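Local coordinates for protein Thf1 (Thermosynechococcus elongatus, PDB 5MJR), which may take part in photosynthetic membrane biogenesis and associates with the FtsH protease complex involved in photosystem II repair, at residues Glu129-Gln134 against Ala179-Leu184; Ala137-Leu142 against Tyr157-Glu162. All coordinates share one frame; numbering follows the deposited sequence.

Interaction 1: Glu129-Gln134 against Ala179-Leu184; sequences ELNSGQ and APVIPL
Leu130, in the last turn of helix 123-131, packs against Val181 and Ile182 of the loop that joins helices 171-178 and 186-198. The tight part is wholly aliphatic. Leu130 CD1 sits 3.7 Å from Ile182 CG2 and 3.9 Å from Val181 CG1, so one leucine methyl bridges two consecutive loop residues. The same CG1 of Val181 also reaches Leu130 CB at 3.8 Å, and the valine lies at about a right angle across the leucine. Val181 holds CG1 anti to its backbone nitrogen (chi1 172°), and this is the branch that meets both Leu130 and Asn131.

Toward solvent the packing thins. Exposed Asn131 brings its amide oxygen OD1 to 3.8 Å from Val181 CG1, a van der Waals touch at the solvent-facing side, while Val181 itself is only partly buried. Beyond it the chain turns away from the loop and is held by its own bonds. Ser132 OG donates to Glu129 O (2.6 Å), in the carbonyl plane on a lone pair, and accepts from Gln134 N with an N-H...O angle of 160°. Gly133, with positive phi (87°), is the first residue to leave helical geometry. The arrangement is a helix C-terminus packed on an interhelical loop, its chain exit shaped by an ST turn.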
loop_
_atom_site.group_PDB
_atom_site.type_symbol
_atom_site.label_atom_id
_atom_site.label_comp_id
_atom_site.label_asym_id
_atom_site.label_seq_id
_atom_site.Cartn_x
_atom_site.Cartn_y
_atom_site.Cartn_z
ATOM N N GLU A 129 10.760 -17.438 -9.783
ATOM C CA GLU A 129 9.360 -17.774 -9.555
ATOM C C GLU A 129 8.446 -17.016 -10.521
ATOM O O GLU A 129 7.530 -17.592 -11.133
ATOM C CB GLU A 129 9.027 -17.519 -8.111
ATOM C CG GLU A 129 7.738 -18.116 -7.771
ATOM C CD GLU A 129 7.338 -18.125 -6.259
ATOM O OE1 GLU A 129 8.193 -17.974 -5.328
ATOM O OE2 GLU A 129 6.156 -18.403 -6.032
ATOM N N LEU A 130 8.716 -15.737 -10.745
ATOM C CA LEU A 130 7.958 -14.974 -11.754
ATOM C C LEU A 130 8.125 -15.613 -13.159
ATOM O O LEU A 130 7.148 -15.786 -13.903
ATOM C CB LEU A 130 8.314 -13.543 -11.745
ATOM C CG LEU A 130 7.907 -12.752 -10.481
ATOM C CD1 LEU A 130 8.646 -11.426 -10.395
ATOM C CD2 LEU A 130 6.425 -12.520 -10.442
ATOM N N ASN A 131 9.381 -15.929 -13.483
ATOM C CA ASN A 131 9.662 -16.415 -14.831
ATOM C C ASN A 131 9.080 -17.846 -15.074
ATOM O O ASN A 131 9.047 -18.304 -16.207
ATOM C CB ASN A 131 11.160 -16.335 -15.041
ATOM C CG ASN A 131 11.589 -14.926 -15.296
ATOM O OD1 ASN A 131 10.823 -14.116 -15.843
ATOM N ND2 ASN A 131 12.817 -14.645 -14.987
ATOM N N SER A 132 8.763 -18.585 -14.053
ATOM C CA SER A 132 8.126 -19.929 -14.153
ATOM C C SER A 132 6.746 -19.790 -14.744
ATOM O O SER A 132 6.169 -20.810 -15.174
ATOM C CB SER A 132 7.997 -20.518 -12.695
ATOM O OG SER A 132 6.730 -19.941 -11.952
ATOM N N GLY A 133 6.163 -18.554 -14.662
ATOM C CA GLY A 133 4.854 -18.302 -15.217
ATOM C C GLY A 133 3.690 -18.606 -14.276
ATOM O O GLY A 133 2.512 -18.273 -14.637
ATOM N N GLN A 134 3.995 -19.277 -13.162
ATOM C CA GLN A 134 2.935 -19.662 -12.160
ATOM C C GLN A 134 3.373 -19.315 -10.747
ATOM O O GLN A 134 3.490 -20.175 -9.890
ATOM C CB GLN A 134 2.584 -21.162 -12.281
ATOM C CG GLN A 134 1.884 -21.496 -13.627
ATOM C CD GLN A 134 1.702 -22.977 -13.778
ATOM O OE1 GLN A 134 0.996 -23.594 -12.979
ATOM N NE2 GLN A 134 2.349 -23.574 -14.689
ATOM N N ALA A 179 11.754 -4.615 -14.434
ATOM C CA ALA A 179 11.027 -3.921 -15.512
ATOM C C ALA A 179 10.738 -4.878 -16.708
ATOM O O ALA A 179 9.594 -4.852 -17.188
ATOM C CB ALA A 179 11.780 -2.662 -15.955
ATOM N N PRO A 180 11.690 -5.736 -17.162
ATOM C CA PRO A 180 11.330 -6.646 -18.266
ATOM C C PRO A 180 10.514 -7.856 -17.872
ATOM O O PRO A 180 10.105 -8.628 -18.752
ATOM C CB PRO A 180 12.700 -6.997 -18.832
ATOM C CG PRO A 180 13.654 -6.775 -17.738
ATOM C CD PRO A 180 13.120 -5.802 -16.834
ATOM N N VAL A 181 10.328 -8.073 -16.567
ATOM C CA VAL A 181 9.720 -9.281 -16.040
ATOM C C VAL A 181 8.263 -9.097 -15.649
ATOM O O VAL A 181 7.510 -10.069 -15.843
ATOM C CB VAL A 181 10.572 -9.791 -14.797
ATOM C CG1 VAL A 181 9.943 -10.939 -14.043
ATOM C CG2 VAL A 181 11.979 -10.131 -15.240
ATOM N N ILE A 182 7.878 -7.937 -15.081
ATOM C CA ILE A 182 6.502 -7.740 -14.637
ATOM C C ILE A 182 5.865 -6.609 -15.405
ATOM O O ILE A 182 6.528 -5.643 -15.801
ATOM C CB ILE A 182 6.466 -7.554 -13.098
ATOM C CG1 ILE A 182 7.097 -6.259 -12.652
ATOM C CG2 ILE A 182 7.006 -8.760 -12.377
ATOM C CD1 ILE A 182 6.986 -5.901 -11.172
ATOM N N PRO A 183 4.493 -6.638 -15.505
ATOM C CA PRO A 183 3.746 -5.626 -16.227
ATOM C C PRO A 183 3.441 -4.394 -15.400
ATOM O O PRO A 183 2.890 -3.411 -15.935
ATOM C CB PRO A 183 2.467 -6.360 -16.679
ATOM C CG PRO A 183 2.321 -7.418 -15.655
ATOM C CD PRO A 183 3.660 -7.832 -15.250
ATOM N N LEU A 184 3.750 -4.444 -14.099
ATOM C CA LEU A 184 3.611 -3.247 -13.308
ATOM C C LEU A 184 4.474 -2.153 -13.956
ATOM O O LEU A 184 5.606 -2.402 -14.346
ATOM C CB LEU A 184 4.029 -3.572 -11.861
ATOM C CG LEU A 184 3.729 -2.693 -10.758
ATOM C CD1 LEU A 184 2.298 -2.511 -10.438
ATOM C CD2 LEU A 184 4.499 -3.113 -9.551
#

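Interaction 2: Ala137-Leu142 against Tyr157-Glu162; sequences APLNSL and YAFLQE
A one-turn 3-10 segment, residues 139-142, faces helix 150-162 with the backbones well apart: the nearest CA atoms, Leu139 CA and Phe159 CA, are 9.0 Å from each other, so side chains alone make the contact. Phe159 bridges this distance: with CG anti to the backbone N (chi1 160°), its ring reaches out from the helix toward the two leucines of the turn. Leu142 CD1 approaches Phe159 CE2 at 3.8 Å. Leu139 CD1 comes to 3.9 Å from Phe159 CZ at the far end of the ring. Both methyls arrive obliquely to the ring plane. Leu139 gets there by a trans first torsion (chi1 180°), which carries its branch across although its CB does not aim at the helix; the CB of Leu142 points there directly.

All three touching residues are buried, and the contact belongs to the hydrophobic core of this all-helical fold. Ile126 of helix 123-131 touches both Leu139 and Phe159, Leu68 of helix 67-80 lies against Leu142, and the Trp115 ring meets that of Phe159 with the planes at about 50°.

The turn that presents the leucines is hydrogen-bonded within itself from its start. A cis peptide bond precedes Pro138, whose carbonyl oxygen accepts two bonds from one residue: Ser141 N at 2.8 Å and Ser141 OG at 2.7 Å. The hydroxyl lies in the carbonyl plane, and this gives the buried serine side chain a partner inside its own turn. Leu142 N follows with a bond of 2.9 Å to Leu139 O. Tyr118 OH is hydrogen-bonded to Leu139 N, tying the first residue of the 3-10 turn to a separate loop.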
loop_
_atom_site.group_PDB
_atom_site.type_symbol
_atom_site.label_atom_id
_atom_site.label_comp_id
_atom_site.label_asym_id
_atom_site.label_seq_id
_atom_site.Cartn_x
_atom_site.Cartn_y
_atom_site.Cartn_z
ATOM N N ALA A 137 0.896 -17.050 -4.645
ATOM C CA ALA A 137 0.246 -15.852 -4.066
ATOM C C ALA A 137 0.937 -15.557 -2.726
ATOM O O ALA A 137 1.205 -16.453 -1.943
ATOM C CB ALA A 137 -1.240 -16.079 -3.853
ATOM N N PRO A 138 1.188 -14.260 -2.461
ATOM C CA PRO A 138 0.747 -13.069 -3.206
ATOM C C PRO A 138 1.718 -12.535 -4.268
ATOM O O PRO A 138 1.405 -11.539 -4.913
ATOM C CB PRO A 138 0.577 -12.036 -2.104
ATOM C CG PRO A 138 1.696 -12.395 -1.146
ATOM C CD PRO A 138 1.607 -13.926 -1.107
ATOM N N LEU A 139 2.858 -13.234 -4.475
ATOM C CA LEU A 139 3.802 -12.722 -5.471
ATOM C C LEU A 139 3.164 -12.505 -6.847
ATOM O O LEU A 139 3.532 -11.639 -7.618
ATOM C CB LEU A 139 4.992 -13.716 -5.550
ATOM C CG LEU A 139 6.075 -13.353 -6.546
ATOM C CD1 LEU A 139 6.736 -12.006 -6.347
ATOM C CD2 LEU A 139 7.084 -14.456 -6.591
ATOM N N ASN A 140 2.188 -13.400 -7.182
ATOM C CA ASN A 140 1.480 -13.280 -8.412
ATOM C C ASN A 140 0.820 -11.910 -8.701
ATOM O O ASN A 140 0.595 -11.530 -9.838
ATOM C CB ASN A 140 0.400 -14.355 -8.585
ATOM C CG ASN A 140 -0.724 -14.258 -7.548
ATOM O OD1 ASN A 140 -0.545 -13.887 -6.415
ATOM N ND2 ASN A 140 -1.942 -14.653 -8.015
ATOM N N SER A 141 0.518 -11.185 -7.597
ATOM C CA SER A 141 -0.035 -9.873 -7.694
ATOM C C SER A 141 0.908 -8.800 -8.224
ATOM O O SER A 141 0.494 -7.720 -8.556
ATOM C CB SER A 141 -0.651 -9.410 -6.350
ATOM O OG SER A 141 0.253 -9.094 -5.390
ATOM N N LEU A 142 2.218 -9.134 -8.352
ATOM C CA LEU A 142 3.103 -8.243 -9.099
ATOM C C LEU A 142 2.815 -8.245 -10.580
ATOM O O LEU A 142 3.208 -7.272 -11.295
ATOM C CB LEU A 142 4.540 -8.634 -8.887
ATOM C CG LEU A 142 5.117 -8.421 -7.505
ATOM C CD1 LEU A 142 6.654 -8.564 -7.581
ATOM C CD2 LEU A 142 4.734 -7.263 -6.724
ATOM N N TYR A 157 7.540 -1.723 -2.769
ATOM C CA TYR A 157 8.672 -1.392 -1.912
ATOM C C TYR A 157 8.649 -2.165 -0.617
ATOM O O TYR A 157 9.691 -2.703 -0.168
ATOM C CB TYR A 157 8.668 0.121 -1.675
ATOM C CG TYR A 157 9.872 0.510 -0.862
ATOM C CD1 TYR A 157 11.121 0.681 -1.389
ATOM C CD2 TYR A 157 9.706 0.815 0.481
ATOM C CE1 TYR A 157 12.156 1.167 -0.608
ATOM C CE2 TYR A 157 10.748 1.256 1.290
ATOM C CZ TYR A 157 11.981 1.389 0.735
ATOM O OH TYR A 157 13.007 1.864 1.539
ATOM N N ALA A 158 7.470 -2.279 -0.011
ATOM C CA ALA A 158 7.384 -3.057 1.234
ATOM C C ALA A 158 7.713 -4.507 1.062
ATOM O O ALA A 158 8.366 -5.114 1.889
ATOM C CB ALA A 158 5.987 -2.899 1.869
ATOM N N PHE A 159 7.268 -5.072 -0.078
ATOM C CA PHE A 159 7.702 -6.432 -0.393
ATOM C C PHE A 159 9.190 -6.543 -0.570
ATOM O O PHE A 159 9.798 -7.476 0.004
ATOM C CB PHE A 159 6.957 -6.852 -1.673
ATOM C CG PHE A 159 7.604 -8.007 -2.401
ATOM C CD1 PHE A 159 7.814 -9.244 -1.775
ATOM C CD2 PHE A 159 8.058 -7.885 -3.678
ATOM C CE1 PHE A 159 8.410 -10.293 -2.449
ATOM C CE2 PHE A 159 8.705 -8.929 -4.348
ATOM C CZ PHE A 159 8.879 -10.105 -3.715
ATOM N N LEU A 160 9.774 -5.622 -1.293
ATOM C CA LEU A 160 11.201 -5.708 -1.552
ATOM C C LEU A 160 11.975 -5.618 -0.251
ATOM O O LEU A 160 13.069 -6.224 -0.148
ATOM C CB LEU A 160 11.609 -4.625 -2.552
ATOM C CG LEU A 160 11.094 -4.768 -3.959
ATOM C CD1 LEU A 160 11.388 -3.541 -4.756
ATOM C CD2 LEU A 160 11.511 -6.052 -4.630
ATOM N N GLN A 161 11.463 -4.844 0.693
ATOM C CA GLN A 161 12.087 -4.782 1.988
ATOM C C GLN A 161 12.170 -6.131 2.771
ATOM O O GLN A 161 13.038 -6.219 3.625
ATOM C CB GLN A 161 11.434 -3.765 2.830
ATOM C CG GLN A 161 11.651 -2.318 2.461
ATOM C CD GLN A 161 10.997 -1.337 3.453
ATOM O OE1 GLN A 161 9.777 -1.223 3.553
ATOM N NE2 GLN A 161 11.799 -0.644 4.182
ATOM N N GLU A 162 11.278 -7.091 2.446
ATOM C CA GLU A 162 11.314 -8.395 3.072
ATOM C C GLU A 162 12.457 -9.188 2.575
ATOM O O GLU A 162 12.856 -10.104 3.256
ATOM C CB GLU A 162 10.076 -9.265 2.738
ATOM C CG GLU A 162 8.815 -8.733 3.316
ATOM C CD GLU A 162 8.652 -8.858 4.803
ATOM O OE1 GLU A 162 9.285 -9.719 5.471
ATOM O OE2 GLU A 162 7.840 -8.067 5.255
#

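How the interactions relate
Both contacts are built on aliphatic side chains, but they differ in depth. Interaction 2 is fully buried, its centre about 11 Å from the chain centre, and adds an aromatic ring; the centre of interaction 1 is about 20 Å from the chain centre, with the exposed Asn131 amide at its outer side. Segments 129-134 and 137-142 follow closely in the chain but pack against different partners, loop 179-184 and helix 150-162. Helix 123-131 joins both neighbourhoods, through Leu130 in interaction 1 and Ile126 beside interaction 2. Ile182 CB packs 3.7 Å from the backbone oxygen Leu142 O; apolar packing continues between the contacts where Leu130 CD2 lies 4.0 Å from Leu139 CG.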